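Local coordinates for ML032222a iGluR (Mnemiopsis leidyi, PDB 4YKP), which binds glycine in the ligand-binding domain of an ionotropic glutamate receptor from a comb jelly, and probably gates its ion channel in response, at residues 97-102 / 218-223. Sequence-based numbering, arbitrary orientation.
With GLY (glycine), chain F.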
loop_
_atom_site.group_PDB
_atom_site.type_symbol
_atom_site.label_atom_id
_atom_site.label_comp_id
_atom_site.label_asym_id
_atom_site.label_seq_id
_atom_site.Cartn_x
_atom_site.Cartn_y
_atom_site.Cartn_z
ATOM N N ALA B 97 6.196 -14.690 -5.197
ATOM C CA ALA B 97 6.824 -15.375 -6.315
ATOM C C ALA B 97 7.480 -14.352 -7.251
ATOM O O ALA B 97 8.647 -14.479 -7.605
ATOM C CB ALA B 97 5.798 -16.200 -7.046
ATOM N N ARG B 98 6.743 -13.311 -7.608
ATOM C CA ARG B 98 7.277 -12.274 -8.457
ATOM C C ARG B 98 8.443 -11.547 -7.789
ATOM O O ARG B 98 9.429 -11.237 -8.433
ATOM C CB ARG B 98 6.186 -11.277 -8.809
ATOM C CG ARG B 98 5.231 -11.842 -9.857
ATOM C CD ARG B 98 3.979 -11.023 -10.010
ATOM N NE ARG B 98 3.112 -11.533 -11.063
ATOM C CZ ARG B 98 1.936 -11.018 -11.368
ATOM N NH1 ARG B 98 1.460 -9.987 -10.693
ATOM N NH2 ARG B 98 1.236 -11.573 -12.353
ATOM N N LYS B 99 8.319 -11.303 -6.492
ATOM C CA LYS B 99 9.326 -10.566 -5.770
ATOM C C LYS B 99 10.658 -11.304 -5.772
ATOM O O LYS B 99 11.715 -10.693 -5.672
ATOM C CB LYS B 99 8.859 -10.315 -4.339
ATOM C CG LYS B 99 9.750 -9.409 -3.530
ATOM C CD LYS B 99 9.770 -7.983 -4.095
ATOM C CE LYS B 99 11.123 -7.440 -3.972
ATOM N NZ LYS B 99 12.118 -8.080 -4.883
ATOM N N SER B 100 10.615 -12.628 -5.868
ATOM C CA SER B 100 11.856 -13.389 -5.938
ATOM C C SER B 100 12.641 -13.077 -7.226
ATOM O O SER B 100 13.852 -13.288 -7.264
ATOM C CB SER B 100 11.621 -14.888 -5.803
ATOM O OG SER B 100 11.032 -15.428 -6.970
ATOM N N ALA B 101 11.947 -12.599 -8.262
ATOM C CA ALA B 101 12.572 -12.354 -9.573
ATOM C C ALA B 101 12.715 -10.890 -9.979
ATOM O O ALA B 101 13.653 -10.567 -10.705
ATOM C CB ALA B 101 11.790 -13.094 -10.647
ATOM N N ILE B 102 11.771 -10.052 -9.568
ATOM C CA ILE B 102 11.725 -8.642 -9.944
ATOM C C ILE B 102 11.493 -7.790 -8.719
ATOM O O ILE B 102 11.202 -8.327 -7.651
ATOM C CB ILE B 102 10.593 -8.353 -10.984
ATOM C CG1 ILE B 102 9.197 -8.567 -10.388
ATOM C CG2 ILE B 102 10.800 -9.173 -12.243
ATOM C CD1 ILE B 102 8.081 -7.787 -11.110
ATOM N N LEU B 218 9.675 -3.567 -11.835
ATOM C CA LEU B 218 10.988 -3.061 -12.207
ATOM C C LEU B 218 11.993 -4.179 -12.122
ATOM O O LEU B 218 11.910 -5.027 -11.229
ATOM C CB LEU B 218 11.434 -1.927 -11.268
ATOM C CG LEU B 218 10.624 -0.640 -11.456
ATOM C CD1 LEU B 218 10.671 0.267 -10.216
ATOM C CD2 LEU B 218 11.150 0.085 -12.673
ATOM N N PRO B 219 12.950 -4.226 -13.044
ATOM C CA PRO B 219 13.970 -5.265 -12.893
ATOM C C PRO B 219 14.848 -4.973 -11.680
ATOM O O PRO B 219 15.060 -3.817 -11.334
ATOM C CB PRO B 219 14.781 -5.161 -14.189
ATOM C CG PRO B 219 14.613 -3.740 -14.622
ATOM C CD PRO B 219 13.276 -3.264 -14.109
ATOM N N LYS B 220 15.389 -6.013 -11.065
ATOM C CA LYS B 220 16.349 -5.811 -9.991
ATOM C C LYS B 220 17.507 -5.006 -10.546
ATOM O O LYS B 220 17.899 -5.155 -11.713
ATOM C CB LYS B 220 16.817 -7.153 -9.429
ATOM C CG LYS B 220 15.697 -7.914 -8.684
ATOM C CD LYS B 220 16.192 -9.247 -8.199
ATOM C CE LYS B 220 15.280 -9.824 -7.136
ATOM N NZ LYS B 220 15.862 -11.063 -6.541
ATOM N N ASP B 221 18.013 -4.121 -9.706
ATOM C CA ASP B 221 19.146 -3.256 -10.035
ATOM C C ASP B 221 18.829 -2.167 -11.057
ATOM O O ASP B 221 19.759 -1.535 -11.577
ATOM C CB ASP B 221 20.359 -4.068 -10.518
ATOM C CG ASP B 221 20.799 -5.106 -9.509
ATOM O OD1 ASP B 221 20.683 -4.813 -8.310
ATOM O OD2 ASP B 221 21.258 -6.198 -9.912
ATOM N N SER B 222 17.546 -1.896 -11.315
ATOM C CA SER B 222 17.163 -0.806 -12.211
ATOM C C SER B 222 17.688 0.524 -11.687
ATOM O O SER B 222 17.504 0.850 -10.522
ATOM C CB SER B 222 15.646 -0.679 -12.297
ATOM O OG SER B 222 15.302 0.485 -13.033
ATOM N N PRO B 223 18.317 1.324 -12.559
ATOM C CA PRO B 223 18.789 2.645 -12.137
ATOM C C PRO B 223 17.661 3.651 -12.002
ATOM O O PRO B 223 17.933 4.773 -11.561
ATOM C CB PRO B 223 19.721 3.066 -13.277
ATOM C CG PRO B 223 19.207 2.328 -14.474
ATOM C CD PRO B 223 18.665 1.010 -13.953
HETATM N N GLY F . -3.529 -7.680 -11.677
HETATM C CA GLY F . -3.231 -8.993 -12.319
HETATM C C GLY F . -1.821 -9.471 -12.020
HETATM O O GLY F . -1.544 -10.655 -12.300
HETATM O OXT GLY F . -0.981 -8.710 -11.522
HETATM O O HOH W 1 13.904 -10.538 -3.830
HETATM O O HOH W 2 14.671 -8.505 -12.275
#
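The carbonyl O of L218, at the end of strand 202-218, rests against CB of I102, 3.6 Å away, where the backbone of L218 also pairs with D103. I102 turns its branches from this contact toward helix 75-81. P219 opens a type II turn that S222 N closes onto P219 O, and the turn places K220 beside the backbone of S100 and A101. There a water bridges K220 N and A101 O, donating to the latter at 2.8 Å. With CG anti to its own carbonyl carbon (chi1 -68°) and the chain extended beyond, K220 lays CD beside A101 O, and its NZ donates a hydrogen bond to S100 O (3.1 Å) from above that carbonyl plane, 59° out of it. A second water, weakly bound by K220 NZ, donates to K99 O. S222 leads on to helix 225-238, its OG capping Y224 N. R98, one residue before K99, grips the bound glycine edge-on, NH1 to OXT and NH2 to O, both 2.9 Å: the two-pronged arginine-carboxylate pairing characteristic of iGluR ligand-binding domains. The ammonium of K220 probably gains from the nearby carbonyl oxygens; K99 NZ lies 5.1 Å from K220 NZ, a like charge probably tempered by its salt bridge to D103 and bond to I102 O.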